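Side-chain contacts in ML032222a iGluR (Mnemiopsis leidyi, PDB 4YKI), which binds glycine in its ligand-binding domain and probably works as a subunit of a glycine-activated ion channel of the glutamate receptor family: residues B[32-37]-B[55-60]; B[149-154]-B[160-165]; B[175-178]-B[182-185]. All blocks are in the same frame, centred on the assembly; numbering follows the deposited sequence.

Contact 1. Residues B[32-37]-B[55-60]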
loop_
_atom_site.group_PDB
_atom_site.type_symbol
_atom_site.label_atom_id
_atom_site.label_comp_id
_atom_site.label_asym_id
_atom_site.label_seq_id
_atom_site.Cartn_x
_atom_site.Cartn_y
_atom_site.Cartn_z
ATOM N N ASP B 32 -8.607 12.369 25.481
ATOM C CA ASP B 32 -9.795 11.569 25.791
ATOM C C ASP B 32 -10.967 11.857 24.889
ATOM O O ASP B 32 -11.887 11.061 24.832
ATOM C CB ASP B 32 -10.313 11.862 27.204
ATOM C CG ASP B 32 -9.420 11.374 28.284
ATOM O OD1 ASP B 32 -8.598 10.473 28.033
ATOM O OD2 ASP B 32 -9.593 11.878 29.416
ATOM N N CYS B 33 -10.942 13.001 24.220
ATOM C CA CYS B 33 -11.998 13.353 23.280
ATOM C C CYS B 33 -11.952 12.549 21.990
ATOM O O CYS B 33 -12.907 12.558 21.219
ATOM C CB CYS B 33 -11.953 14.835 22.943
ATOM S SG CYS B 33 -12.259 15.934 24.337
ATOM N N TRP B 34 -10.844 11.849 21.762
ATOM C CA TRP B 34 -10.578 11.173 20.498
ATOM C C TRP B 34 -10.678 9.659 20.654
ATOM O O TRP B 34 -10.265 9.110 21.670
ATOM C CB TRP B 34 -9.191 11.545 19.987
ATOM C CG TRP B 34 -9.055 12.992 19.620
ATOM C CD1 TRP B 34 -8.740 14.032 20.458
ATOM C CD2 TRP B 34 -9.229 13.570 18.324
ATOM N NE1 TRP B 34 -8.711 15.207 19.764
ATOM C CE2 TRP B 34 -8.996 14.953 18.448
ATOM C CE3 TRP B 34 -9.543 13.049 17.066
ATOM C CZ2 TRP B 34 -9.058 15.822 17.358
ATOM C CZ3 TRP B 34 -9.611 13.918 15.984
ATOM C CH2 TRP B 34 -9.378 15.291 16.141
ATOM N N SER B 35 -11.221 8.996 19.636
ATOM C CA SER B 35 -11.284 7.549 19.582
ATOM C C SER B 35 -11.303 7.134 18.111
ATOM O O SER B 35 -11.520 7.951 17.224
ATOM C CB SER B 35 -12.510 7.012 20.318
ATOM O OG SER B 35 -13.704 7.528 19.756
ATOM N N GLY B 36 -11.094 5.849 17.855
ATOM C CA GLY B 36 -11.186 5.304 16.517
ATOM C C GLY B 36 -9.960 4.505 16.122
ATOM O O GLY B 36 -9.038 4.328 16.920
ATOM N N MET B 37 -9.967 3.991 14.896
ATOM C CA MET B 37 -8.863 3.184 14.394
ATOM C C MET B 37 -7.533 3.915 14.468
ATOM O O MET B 37 -6.530 3.353 14.928
ATOM C CB MET B 37 -9.156 2.759 12.958
ATOM C CG MET B 37 -7.992 2.050 12.296
ATOM S SD MET B 37 -8.443 1.438 10.679
ATOM C CE MET B 37 -6.956 0.582 10.172
ATOM N N TYR B 55 -3.636 16.203 19.991
ATOM C CA TYR B 55 -4.184 16.384 18.663
ATOM C C TYR B 55 -4.539 17.844 18.425
ATOM O O TYR B 55 -5.101 18.500 19.310
ATOM C CB TYR B 55 -5.423 15.511 18.493
ATOM C CG TYR B 55 -5.202 14.012 18.532
ATOM C CD1 TYR B 55 -4.612 13.348 17.464
ATOM C CD2 TYR B 55 -5.609 13.257 19.616
ATOM C CE1 TYR B 55 -4.435 11.987 17.488
ATOM C CE2 TYR B 55 -5.433 11.889 19.653
ATOM C CZ TYR B 55 -4.860 11.256 18.576
ATOM O OH TYR B 55 -4.716 9.884 18.564
ATOM N N ILE B 56 -4.231 18.334 17.238
ATOM C CA ILE B 56 -4.501 19.718 16.839
ATOM C C ILE B 56 -5.261 19.688 15.517
ATOM O O ILE B 56 -4.791 19.143 14.509
ATOM C CB ILE B 56 -3.203 20.537 16.670
ATOM C CG1 ILE B 56 -2.448 20.565 18.014
ATOM C CG2 ILE B 56 -3.490 21.970 16.119
ATOM C CD1 ILE B 56 -1.231 21.446 18.072
ATOM N N GLN B 57 -6.459 20.265 15.538
ATOM C CA GLN B 57 -7.265 20.368 14.336
ATOM C C GLN B 57 -7.030 21.688 13.633
ATOM O O GLN B 57 -6.883 22.710 14.271
ATOM C CB GLN B 57 -8.741 20.256 14.691
ATOM C CG GLN B 57 -9.102 19.039 15.491
ATOM C CD GLN B 57 -10.587 18.825 15.521
ATOM O OE1 GLN B 57 -11.219 18.612 14.482
ATOM N NE2 GLN B 57 -11.171 18.887 16.716
ATOM N N PRO B 58 -7.032 21.693 12.298
ATOM C CA PRO B 58 -6.925 22.974 11.597
ATOM C C PRO B 58 -8.196 23.783 11.776
ATOM O O PRO B 58 -9.292 23.224 11.743
ATOM C CB PRO B 58 -6.753 22.569 10.135
ATOM C CG PRO B 58 -7.488 21.281 10.044
ATOM C CD PRO B 58 -7.235 20.576 11.366
ATOM N N ASP B 59 -8.052 25.085 11.965
ATOM C CA ASP B 59 -9.209 25.941 12.112
ATOM C C ASP B 59 -10.163 25.852 10.909
ATOM O O ASP B 59 -11.382 25.965 11.056
ATOM C CB ASP B 59 -8.741 27.391 12.309
ATOM C CG ASP B 59 -7.903 27.574 13.565
ATOM O OD1 ASP B 59 -8.191 26.891 14.564
ATOM O OD2 ASP B 59 -6.982 28.432 13.568
ATOM N N ASP B 60 -9.620 25.638 9.717
ATOM C CA ASP B 60 -10.446 25.582 8.519
ATOM C C ASP B 60 -11.162 24.231 8.354
ATOM O O ASP B 60 -11.997 24.109 7.480
ATOM C CB ASP B 60 -9.648 25.978 7.256
ATOM C CG ASP B 60 -8.489 25.034 6.908
ATOM O OD1 ASP B 60 -8.440 23.881 7.404
ATOM O OD2 ASP B 60 -7.649 25.479 6.084
HETATM O O HOH W 1 -7.782 17.924 20.389
#

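Contact 2. Residues B[149-154]-B[160-165]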
loop_
_atom_site.group_PDB
_atom_site.type_symbol
_atom_site.label_atom_id
_atom_site.label_comp_id
_atom_site.label_asym_id
_atom_site.label_seq_id
_atom_site.Cartn_x
_atom_site.Cartn_y
_atom_site.Cartn_z
ATOM N N LEU B 149 -7.403 14.827 -6.966
ATOM C CA LEU B 149 -7.204 13.841 -8.025
ATOM C C LEU B 149 -7.986 14.166 -9.269
ATOM O O LEU B 149 -7.472 14.018 -10.375
ATOM C CB LEU B 149 -7.547 12.430 -7.570
ATOM C CG LEU B 149 -6.600 11.750 -6.594
ATOM C CD1 LEU B 149 -6.941 10.241 -6.547
ATOM C CD2 LEU B 149 -5.140 11.993 -6.965
ATOM N N LEU B 150 -9.236 14.570 -9.119
ATOM C CA LEU B 150 -10.032 14.883 -10.292
ATOM C C LEU B 150 -9.486 16.127 -11.016
ATOM O O LEU B 150 -9.498 16.175 -12.243
ATOM C CB LEU B 150 -11.513 15.042 -9.937
ATOM C CG LEU B 150 -12.299 13.713 -9.976
ATOM C CD1 LEU B 150 -11.812 12.681 -8.982
ATOM C CD2 LEU B 150 -13.769 14.003 -9.754
ATOM N N LYS B 151 -8.994 17.109 -10.257
ATOM C CA LYS B 151 -8.485 18.349 -10.847
ATOM C C LYS B 151 -7.123 18.199 -11.520
ATOM O O LYS B 151 -6.749 19.026 -12.357
ATOM C CB LYS B 151 -8.410 19.461 -9.794
ATOM C CG LYS B 151 -9.758 20.062 -9.425
ATOM C CD LYS B 151 -10.248 21.021 -10.510
ATOM C CE LYS B 151 -9.612 22.388 -10.353
ATOM N NZ LYS B 151 -10.038 23.337 -11.421
ATOM N N THR B 152 -6.382 17.163 -11.142
ATOM C CA THR B 152 -5.054 16.912 -11.694
ATOM C C THR B 152 -5.064 15.752 -12.714
ATOM O O THR B 152 -4.066 15.516 -13.380
ATOM C CB THR B 152 -3.983 16.730 -10.569
ATOM O OG1 THR B 152 -4.253 15.563 -9.797
ATOM C CG2 THR B 152 -3.975 17.940 -9.624
ATOM N N HIS B 153 -6.206 15.107 -12.899
ATOM C CA HIS B 153 -6.357 13.989 -13.835
ATOM C C HIS B 153 -6.039 14.486 -15.228
ATOM O O HIS B 153 -6.377 15.603 -15.579
ATOM C CB HIS B 153 -7.793 13.478 -13.813
ATOM C CG HIS B 153 -7.981 12.113 -14.392
ATOM N ND1 HIS B 153 -7.896 11.856 -15.739
ATOM C CD2 HIS B 153 -8.294 10.933 -13.806
ATOM C CE1 HIS B 153 -8.129 10.575 -15.955
ATOM N NE2 HIS B 153 -8.375 9.994 -14.799
ATOM N N ARG B 154 -5.371 13.670 -16.029
ATOM C CA ARG B 154 -4.946 14.191 -17.314
ATOM C C ARG B 154 -6.116 14.375 -18.303
ATOM O O ARG B 154 -6.012 15.153 -19.238
ATOM C CB ARG B 154 -3.750 13.397 -17.840
ATOM C CG ARG B 154 -2.530 13.609 -16.896
ATOM C CD ARG B 154 -1.210 13.307 -17.535
ATOM N NE ARG B 154 -1.095 13.949 -18.839
ATOM C CZ ARG B 154 -0.289 13.525 -19.806
ATOM N NH1 ARG B 154 0.489 12.474 -19.604
ATOM N NH2 ARG B 154 -0.256 14.154 -20.973
ATOM N N ARG B 160 -13.738 19.352 -15.163
ATOM C CA ARG B 160 -15.091 19.859 -15.381
ATOM C C ARG B 160 -16.031 19.389 -14.287
ATOM O O ARG B 160 -16.869 20.158 -13.811
ATOM C CB ARG B 160 -15.666 19.419 -16.719
ATOM C CG ARG B 160 -15.110 20.109 -17.922
ATOM C CD ARG B 160 -15.942 19.809 -19.167
ATOM N NE ARG B 160 -17.316 20.233 -18.948
ATOM C CZ ARG B 160 -18.369 19.903 -19.686
ATOM N NH1 ARG B 160 -18.242 19.145 -20.774
ATOM N NH2 ARG B 160 -19.561 20.339 -19.318
ATOM N N LEU B 161 -15.929 18.118 -13.898
ATOM C CA LEU B 161 -16.792 17.611 -12.829
ATOM C C LEU B 161 -16.631 18.432 -11.568
ATOM O O LEU B 161 -17.607 18.747 -10.895
ATOM C CB LEU B 161 -16.482 16.152 -12.485
ATOM C CG LEU B 161 -17.044 15.097 -13.421
ATOM C CD1 LEU B 161 -16.617 13.733 -12.931
ATOM C CD2 LEU B 161 -18.571 15.150 -13.538
ATOM N N VAL B 162 -15.397 18.735 -11.203
ATOM C CA VAL B 162 -15.180 19.518 -10.003
ATOM C C VAL B 162 -15.721 20.930 -10.179
ATOM O O VAL B 162 -16.477 21.421 -9.334
ATOM C CB VAL B 162 -13.696 19.532 -9.646
ATOM C CG1 VAL B 162 -13.420 20.514 -8.503
ATOM C CG2 VAL B 162 -13.250 18.124 -9.275
ATOM N N ASP B 163 -15.365 21.575 -11.282
ATOM C CA ASP B 163 -15.686 22.986 -11.505
ATOM C C ASP B 163 -17.179 23.239 -11.638
ATOM O O ASP B 163 -17.672 24.290 -11.233
ATOM C CB ASP B 163 -14.971 23.502 -12.761
ATOM C CG ASP B 163 -13.442 23.543 -12.609
ATOM O OD1 ASP B 163 -12.933 23.483 -11.469
ATOM O OD2 ASP B 163 -12.749 23.646 -13.645
ATOM N N GLU B 164 -17.903 22.250 -12.153
ATOM C CA GLU B 164 -19.323 22.395 -12.450
ATOM C C GLU B 164 -20.210 21.728 -11.410
ATOM O O GLU B 164 -21.435 21.840 -11.483
ATOM C CB GLU B 164 -19.599 21.864 -13.856
ATOM C CG GLU B 164 -18.901 22.705 -14.929
ATOM C CD GLU B 164 -18.850 22.050 -16.279
ATOM O OE1 GLU B 164 -19.893 21.543 -16.732
ATOM O OE2 GLU B 164 -17.759 22.038 -16.894
ATOM N N GLY B 165 -19.597 21.090 -10.421
ATOM C CA GLY B 165 -20.326 20.458 -9.334
ATOM C C GLY B 165 -20.491 21.406 -8.156
ATOM O O GLY B 165 -20.060 22.560 -8.193
HETATM O O HOH W 2 -10.057 23.713 -14.001
#

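Contact 3. Residues B[175-178]-B[182-185]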
loop_
_atom_site.group_PDB
_atom_site.type_symbol
_atom_site.label_atom_id
_atom_site.label_comp_id
_atom_site.label_asym_id
_atom_site.label_seq_id
_atom_site.Cartn_x
_atom_site.Cartn_y
_atom_site.Cartn_z
ATOM N N ILE B 175 -22.650 14.113 2.983
ATOM C CA ILE B 175 -23.589 13.020 3.241
ATOM C C ILE B 175 -25.035 13.546 3.363
ATOM O O ILE B 175 -25.968 12.911 2.863
ATOM C CB ILE B 175 -23.149 12.156 4.447
ATOM C CG1 ILE B 175 -21.876 11.402 4.056
ATOM C CG2 ILE B 175 -24.268 11.205 4.878
ATOM C CD1 ILE B 175 -21.228 10.603 5.145
ATOM N N GLU B 176 -25.212 14.701 3.994
ATOM C CA GLU B 176 -26.524 15.340 4.093
ATOM C C GLU B 176 -27.076 15.704 2.715
ATOM O O GLU B 176 -28.273 15.569 2.454
ATOM C CB GLU B 176 -26.424 16.598 4.955
ATOM C CG GLU B 176 -27.717 17.413 5.055
ATOM C CD GLU B 176 -27.531 18.725 5.801
ATOM O OE1 GLU B 176 -26.382 19.043 6.185
ATOM O OE2 GLU B 176 -28.537 19.438 6.003
ATOM N N THR B 177 -26.208 16.183 1.838
ATOM C CA THR B 177 -26.597 16.531 0.484
ATOM C C THR B 177 -26.936 15.273 -0.308
ATOM O O THR B 177 -27.972 15.235 -1.008
ATOM C CB THR B 177 -25.503 17.372 -0.219
ATOM O OG1 THR B 177 -25.258 18.548 0.555
ATOM C CG2 THR B 177 -25.961 17.787 -1.584
ATOM N N LEU B 178 -26.124 14.239 -0.183
ATOM C CA LEU B 178 -26.419 12.966 -0.826
ATOM C C LEU B 178 -27.788 12.428 -0.384
ATOM O O LEU B 178 -28.599 11.988 -1.209
ATOM C CB LEU B 178 -25.331 11.956 -0.481
ATOM C CG LEU B 178 -25.570 10.527 -0.959
ATOM C CD1 LEU B 178 -25.564 10.408 -2.473
ATOM C CD2 LEU B 178 -24.539 9.625 -0.355
ATOM N N LEU B 182 -31.220 12.766 -5.568
ATOM C CA LEU B 182 -30.829 13.207 -6.896
ATOM C C LEU B 182 -29.430 13.830 -6.920
ATOM O O LEU B 182 -29.196 14.899 -7.492
ATOM C CB LEU B 182 -31.905 14.140 -7.481
ATOM C CG LEU B 182 -33.253 13.450 -7.744
ATOM C CD1 LEU B 182 -34.315 14.499 -8.070
ATOM C CD2 LEU B 182 -33.140 12.438 -8.851
ATOM N N PHE B 183 -28.500 13.101 -6.318
ATOM C CA PHE B 183 -27.172 13.616 -6.077
ATOM C C PHE B 183 -26.159 12.481 -6.200
ATOM O O PHE B 183 -26.443 11.327 -5.779
ATOM C CB PHE B 183 -27.102 14.266 -4.690
ATOM C CG PHE B 183 -25.862 15.108 -4.481
ATOM C CD1 PHE B 183 -25.781 16.369 -5.033
ATOM C CD2 PHE B 183 -24.765 14.612 -3.778
ATOM C CE1 PHE B 183 -24.653 17.140 -4.874
ATOM C CE2 PHE B 183 -23.617 15.393 -3.617
ATOM C CZ PHE B 183 -23.569 16.645 -4.148
ATOM N N VAL B 184 -25.011 12.791 -6.806
ATOM C CA VAL B 184 -23.866 11.896 -6.839
ATOM C C VAL B 184 -22.729 12.526 -6.008
ATOM O O VAL B 184 -22.276 13.655 -6.278
ATOM C CB VAL B 184 -23.358 11.655 -8.277
ATOM C CG1 VAL B 184 -22.097 10.779 -8.272
ATOM C CG2 VAL B 184 -24.423 11.010 -9.142
ATOM N N PHE B 185 -22.263 11.792 -5.011
ATOM C CA PHE B 185 -21.138 12.199 -4.185
ATOM C C PHE B 185 -19.949 11.338 -4.573
ATOM O O PHE B 185 -20.044 10.115 -4.600
ATOM C CB PHE B 185 -21.505 12.035 -2.705
ATOM C CG PHE B 185 -20.385 12.350 -1.730
ATOM C CD1 PHE B 185 -19.474 13.365 -1.963
ATOM C CD2 PHE B 185 -20.271 11.623 -0.564
ATOM C CE1 PHE B 185 -18.459 13.618 -1.031
ATOM C CE2 PHE B 185 -19.265 11.888 0.345
ATOM C CZ PHE B 185 -18.365 12.878 0.089
#

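Contact 1. Residues B[32-37]-B[55-60]
Trp34 lays one face of its indole over Tyr55. The nearest atoms are Trp34 CD1 and Tyr55 CD2, 3.3 Å apart. The phenol ring meets the five-membered ring obliquely, with centroids 4.3 Å apart and planes at 39°. Tyr55 CB joins in as a CH-pi donor, 3.9 Å from the centroid of that Trp34 five-membered ring. Tyr55 CG is anti to its carbonyl carbon (chi1 -65°). This turns CD2 toward the indole face that CB already covers.

The contact ties two small sheets together in the first lobe of the bilobed ligand-binding domain, as in other ionotropic glutamate receptors. Trp34 lies on strand 34-35, paired antiparallel with strand 22-23. Tyr55 lies on strand 52-56, at one edge of a three-stranded parallel sheet.

Gln57 closes the far end of the indole. Its CG lies near the ring plane, 3.7 Å from Trp34 CZ2, and its amide is turned 75° to the indole. At the pyrrole edge, a water accepts from Trp34 NE1 (2.9 Å) and donates to Tyr55 O (2.9 Å). The phenol OH is hydrogen-bonded to Asn39 OD1, on the helix that follows strand 34-35.

Contact 2. Residues B[149-154]-B[160-165]
Lys151 and Asp163 form the polar part of this helix-helix contact. Lys151 NZ donates to Asp163 OD1 at 2.9 Å, in a salt bridge that uses the syn lone pair of that oxygen. A water serves the other oxygen. It accepts from Lys151 NZ at 2.6 Å and donates to Asp163 OD2 at 2.7 Å. Both carboxylate oxygens thus have a partner. The lysine chain bends at chi2 (-77°) and again at chi3, which carries its CD past Val162 before NZ reaches the acid. Lys151 is modelled in two conformers, so the bridge may be only partly occupied.

A second salt bridge lies within 160-165, between Arg160 and Glu164, four residues apart. Arg160 grips Glu164 side-on. NE of Arg160 gives a nearly straight bond (174°) to Glu164 OE2 at 2.8 Å. NH2 of Arg160 reaches Glu164 OE1 at 2.9 Å. The backbone carbonyl of Leu161 accepts from Trp138 NE1.

The rest of the contact is apolar. Val162 CG2 sits 3.6 Å from Leu150 CB, and its CG1 lies 3.8 Å from Lys151 CD. Leu150 CD2 meets Leu161 CD1 more loosely, at 4.3 Å. On another side, Leu149 and Thr152 pack on Glu237 of the second subunit.

Two consecutive short helices joined by a brief loop are paired here. Val162 rests on Val140 of strand 137-141, and helix 145-152 begins at the glycine pocket with His145, as expected for the second lobe of a glutamate receptor ligand-binding domain.

Contact 3. Residues B[175-178]-B[182-185]
Thr177 OG1 is hydrogen-bonded to the carbonyl oxygen of His173, one turn back in helix 171-179. This leaves the methyl to face Phe183. With chi1 at -58°, CG2 is anti to the backbone N and stands over the centre of the Phe183 ring. The CH-pi distance from Thr177 CG2 to the Phe183 centroid is 3.6 Å, only 10° off the ring normal.

Phe183 has its own CG anti to N (chi1 -167°), which turns the ring toward Thr177 of the helix. Leu178, the next residue, also packs on Phe183. Its CB lies 4.3 Å from Phe183 CD2, and its CD1 comes within 3.5 Å of Phe183 O. The same Leu178 CD1 reaches Phe185 CB at 4.4 Å.

A G1 beta bulge opens strand 183-188: Leu182 and Phe183 together lie opposite Lys118. Helix 171-179 is the crossover of a beta-alpha-beta unit. It links strands 166-168 and 183-188, both parallel to strand 137-141. Phe183 packs on Leu168 too. Replacing Phe183 with an alanine would probably leave the Thr177 methyl without its aromatic face and open a gap beside Leu168.

With no hydrogen bond between the segments, apolar burial holds helix on strand, and the Thr177 hydroxyl is satisfied within its own helix.

The three contacts follow one another along the chain without overlap. Contact 1 lies in the first lobe, contacts 2 and 3 in the second. The centre of contact 1 is about 29 Å from that of contact 2 and 25 Å from that of contact 3. Contacts 2 and 3 have centres 17 Å apart and do not touch. They are linked through the mixed sheet: strand 137-141 is packed by helix 157-164 and pairs in parallel with strand 183-188. That strand ends at Glu188, a glycine-pocket residue, and helix 145-152 starts at another, His145. The contacts thus build separate parts of the two lobes that enclose the ligand.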